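Local atomic coordinates of epimerase (Methylomonas sp. DH-1, PDB entry 7CJ7), a protein that catalyses the reversible C3 epimerization of ketoses, most actively L-ribulose, using manganese in a TIM-barrel homodimer. Residues S271-L274 / A275-L279; D254-L257 / S258-C262. All blocks are in the same frame, centred on the assembly; numbering follows the deposited sequence.

Contact 1 of 2, residues S271-L274 / A275-L279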
loop_
_atom_site.group_PDB
_atom_site.type_symbol
_atom_site.label_atom_id
_atom_site.label_comp_id
_atom_site.label_asym_id
_atom_site.label_seq_id
_atom_site.Cartn_x
_atom_site.Cartn_y
_atom_site.Cartn_z
ATOM N N SER A 271 -12.116 16.820 -12.940
ATOM C CA SER A 271 -12.532 16.894 -11.514
ATOM C C SER A 271 -14.059 16.827 -11.409
ATOM O O SER A 271 -14.554 16.090 -10.557
ATOM C CB SER A 271 -12.013 18.149 -10.849
ATOM O OG SER A 271 -10.597 18.232 -10.920
ATOM N N ASP A 272 -14.786 17.579 -12.235
ATOM C CA ASP A 272 -16.269 17.668 -12.141
ATOM C C ASP A 272 -16.898 16.308 -12.460
ATOM O O ASP A 272 -17.825 15.908 -11.758
ATOM C CB ASP A 272 -16.819 18.760 -13.049
ATOM C CG ASP A 272 -16.360 20.140 -12.622
ATOM O OD1 ASP A 272 -16.043 20.307 -11.421
ATOM O OD2 ASP A 272 -16.329 21.038 -13.491
ATOM N N ASP A 273 -16.403 15.610 -13.475
ATOM C CA ASP A 273 -16.950 14.286 -13.868
ATOM C C ASP A 273 -16.688 13.300 -12.725
ATOM O O ASP A 273 -17.611 12.573 -12.302
ATOM C CB ASP A 273 -16.327 13.800 -15.173
ATOM C CG ASP A 273 -16.927 12.488 -15.632
ATOM O OD1 ASP A 273 -18.098 12.508 -16.029
ATOM O OD2 ASP A 273 -16.229 11.462 -15.555
ATOM N N LEU A 274 -15.451 13.275 -12.247
ATOM C CA LEU A 274 -15.024 12.355 -11.167
ATOM C C LEU A 274 -15.894 12.595 -9.929
ATOM O O LEU A 274 -16.455 11.619 -9.420
ATOM C CB LEU A 274 -13.549 12.585 -10.852
ATOM C CG LEU A 274 -13.027 11.759 -9.680
ATOM C CD1 LEU A 274 -12.786 10.317 -10.099
ATOM C CD2 LEU A 274 -11.765 12.378 -9.109
ATOM N N ALA A 275 -16.008 13.849 -9.476
ATOM C CA ALA A 275 -16.706 14.217 -8.220
ATOM C C ALA A 275 -18.216 13.983 -8.352
ATOM O O ALA A 275 -18.830 13.507 -7.386
ATOM C CB ALA A 275 -16.409 15.648 -7.863
ATOM N N GLY A 276 -18.804 14.311 -9.502
ATOM C CA GLY A 276 -20.245 14.106 -9.735
ATOM C C GLY A 276 -20.586 12.627 -9.719
ATOM O O GLY A 276 -21.579 12.243 -9.059
ATOM N N LYS A 277 -19.781 11.816 -10.409
ATOM C CA LYS A 277 -20.018 10.358 -10.509
ATOM C C LYS A 277 -19.812 9.728 -9.129
ATOM O O LYS A 277 -20.558 8.798 -8.806
ATOM C CB LYS A 277 -19.114 9.727 -11.566
ATOM C CG LYS A 277 -19.596 9.945 -12.993
ATOM C CD LYS A 277 -18.756 9.247 -14.021
ATOM C CE LYS A 277 -19.305 9.370 -15.426
ATOM N NZ LYS A 277 -18.195 9.422 -16.402
ATOM N N ALA A 278 -18.842 10.218 -8.349
ATOM C CA ALA A 278 -18.543 9.686 -6.997
ATOM C C ALA A 278 -19.751 9.918 -6.092
ATOM O O ALA A 278 -20.144 8.988 -5.374
ATOM C CB ALA A 278 -17.310 10.320 -6.416
ATOM N N LEU A 279 -20.291 11.133 -6.088
ATOM C CA LEU A 279 -21.410 11.489 -5.183
ATOM C C LEU A 279 -22.609 10.609 -5.538
ATOM O O LEU A 279 -23.258 10.094 -4.617
ATOM C CB LEU A 279 -21.756 12.972 -5.301
ATOM C CG LEU A 279 -22.746 13.462 -4.246
ATOM C CD1 LEU A 279 -22.354 12.980 -2.853
ATOM C CD2 LEU A 279 -22.856 14.974 -4.278
#

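Contact 2 of 2, residues D254-L257 / S258-C262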
loop_
_atom_site.group_PDB
_atom_site.type_symbol
_atom_site.label_atom_id
_atom_site.label_comp_id
_atom_site.label_asym_id
_atom_site.label_seq_id
_atom_site.Cartn_x
_atom_site.Cartn_y
_atom_site.Cartn_z
ATOM N N ASP A 254 -0.387 18.245 -5.082
ATOM C CA ASP A 254 0.028 19.023 -3.885
ATOM C C ASP A 254 1.480 18.652 -3.618
ATOM O O ASP A 254 1.756 17.538 -3.169
ATOM C CB ASP A 254 -0.887 18.758 -2.684
ATOM C CG ASP A 254 -0.484 19.479 -1.402
ATOM O OD1 ASP A 254 0.736 19.558 -1.120
ATOM O OD2 ASP A 254 -1.397 19.954 -0.682
ATOM N N PRO A 255 2.433 19.560 -3.933
ATOM C CA PRO A 255 3.864 19.259 -3.888
ATOM C C PRO A 255 4.272 18.270 -2.790
ATOM O O PRO A 255 5.016 17.352 -3.091
ATOM C CB PRO A 255 4.445 20.656 -3.642
ATOM C CG PRO A 255 3.563 21.549 -4.483
ATOM C CD PRO A 255 2.178 20.945 -4.366
ATOM N N LYS A 256 3.777 18.464 -1.564
ATOM C CA LYS A 256 4.099 17.574 -0.417
ATOM C C LYS A 256 3.251 16.296 -0.480
ATOM O O LYS A 256 3.841 15.204 -0.728
ATOM C CB LYS A 256 3.886 18.281 0.925
ATOM C CG LYS A 256 4.130 17.369 2.119
ATOM C CD LYS A 256 4.617 18.066 3.364
ATOM C CE LYS A 256 3.553 18.123 4.437
ATOM N NZ LYS A 256 3.926 19.032 5.544
ATOM N N LEU A 257 1.936 16.422 -0.243
ATOM C CA LEU A 257 0.995 15.290 0.009
ATOM C C LEU A 257 1.079 14.270 -1.134
ATOM O O LEU A 257 1.119 13.066 -0.838
ATOM C CB LEU A 257 -0.434 15.829 0.166
ATOM C CG LEU A 257 -1.505 14.800 0.543
ATOM C CD1 LEU A 257 -1.158 14.097 1.846
ATOM C CD2 LEU A 257 -2.885 15.450 0.645
ATOM N N SER A 258 1.114 14.723 -2.390
ATOM C CA SER A 258 0.999 13.828 -3.571
ATOM C C SER A 258 2.188 12.859 -3.614
ATOM O O SER A 258 1.971 11.666 -3.935
ATOM C CB SER A 258 0.850 14.617 -4.843
ATOM O OG SER A 258 -0.424 15.261 -4.875
ATOM N N ASN A 259 3.394 13.331 -3.280
ATOM C CA ASN A 259 4.623 12.500 -3.325
ATOM C C ASN A 259 4.655 11.588 -2.092
ATOM O O ASN A 259 5.069 10.419 -2.234
ATOM C CB ASN A 259 5.870 13.363 -3.514
ATOM C CG ASN A 259 5.926 13.933 -4.913
ATOM O OD1 ASN A 259 5.551 13.260 -5.874
ATOM N ND2 ASN A 259 6.377 15.167 -5.036
ATOM N N THR A 260 4.174 12.058 -0.939
ATOM C CA THR A 260 4.031 11.203 0.270
ATOM C C THR A 260 3.098 10.024 -0.048
ATOM O O THR A 260 3.382 8.885 0.416
ATOM C CB THR A 260 3.540 12.006 1.482
ATOM O OG1 THR A 260 4.498 13.026 1.755
ATOM C CG2 THR A 260 3.370 11.151 2.717
ATOM N N LEU A 261 2.035 10.270 -0.813
ATOM C CA LEU A 261 0.990 9.258 -1.128
ATOM C C LEU A 261 1.358 8.485 -2.398
ATOM O O LEU A 261 0.564 7.615 -2.813
ATOM C CB LEU A 261 -0.369 9.946 -1.282
ATOM C CG LEU A 261 -0.893 10.648 -0.030
ATOM C CD1 LEU A 261 -2.322 11.132 -0.243
ATOM C CD2 LEU A 261 -0.811 9.728 1.177
ATOM N N CYS A 262 2.519 8.766 -2.988
ATOM C CA CYS A 262 3.067 8.008 -4.146
ATOM C C CYS A 262 2.042 7.996 -5.290
ATOM O O CYS A 262 1.800 6.924 -5.872
ATOM C CB CYS A 262 3.452 6.589 -3.735
ATOM S SG CYS A 262 4.746 6.534 -2.466
#

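Contact 1 of 2, residues S271-L274 / A275-L279
Asp273 and Lys277 meet one helical turn apart on the outer side of the helix. The carboxylate of Asp273 receives the ammonium group at both oxygens. Lys277 NZ lies 3.0 Å from Asp273 OD2, which offers its syn lone pair. A weak bond of 3.1 Å joins Lys277 NZ to Asp273 OD1. The salt bridge rests mainly on OD2. Asp273 CG stands anti to the backbone N (chi1 -177°), which turns the carboxylate toward the following turn. Lys277 leans back to meet it. Its CB and CG pass over Asp273 O, and its chain bends at the last torsion to bring NZ onto the acid. Asp273 OD2 also bonds Tyr219 OH, so this oxygen has two partners.

Beside the salt bridge run regular helical bonds from each N-H back to the carbonyl four residues earlier. Lys277 N bonds Asp273 O at 3.0 Å, and Ala278 N reaches Leu274 O at the same length. Ala278 CB sits 3.4 Å from Leu274 O. Leu274 and Ala278 belong to the buried face of the helix. Both pack on Phe245 of strand 242-245, the eighth strand of the barrel, while Asp272 ties helix 271-285 to Arg34 of helix 22-35.

Contact 2 of 2, residues D254-L257 / S258-C262
Ser258 folds back on Asp254 at the start of a short helix. Its CB lies 3.5 Å from Asp254 O. From there OG takes the position anti to the carbonyl carbon (chi1 -69°), beside its own backbone N. This places Ser258 OG 3.0 Å from Asp254 N, whose N-H points to it at 157°. A backbone bond runs the other way: Ser258 N bonds Asp254 O at 3.0 Å, in the carbonyl plane. Two bonds therefore clamp Asp254 to Ser258. An alanine here would remove the hydroxyl and would probably leave Asp254 N without this acceptor, making the loop less firmly held.

The carboxylate of Asp254 serves a different pair of donors. OD1 accepts from Lys256 N through its anti lone pair, closing an Asx turn, and takes a weak bond from Leu257 N. Lys256 O is the next acceptor. Thr260 N approaches it in the carbonyl plane at 3.2 Å, and Thr260 OG1 and Asn259 N add weak bonds.

On the buried side Leu257 CD1 meets Leu261 CD1 at 3.8 Å, with the two branched ends crossing at a slant. Leu261 CG also rests on Leu257 O. Both leucines touch bound L-sorbose, and Leu261 packs on Glu158 and Phe248. Across the dimer interface, Asn259 O accepts from Lys118 of the second subunit. After the helix, Cys262 takes a positive phi. A short helical turn, opened by an Asx turn and closed by a Schellman motif, follows barrel strand 242-245, and its two leucines help form the sugar pocket.

Contact 2 closes before contact 1 opens, and both follow strand 242-245, the last strand of the barrel. Their centres lie 21 Å apart and their nearest atoms about 12 Å apart, so they do not touch. Contact 2 is at the active site: the side chain of Leu261 is about 4 Å from bound L-sorbose and about 7 Å from the manganese ion. Contact 1 stands further back. The side chain of Ala278 is about 14 Å from the metal, and that of Leu274 about 9 Å from that of Glu246, a metal ligand. Contact 2 thus lends Leu257 and Leu261 to the pocket, while Asn259 and Cys262 meet the second subunit. Residues 271-279 belong to a helix packed outside strand 242-245.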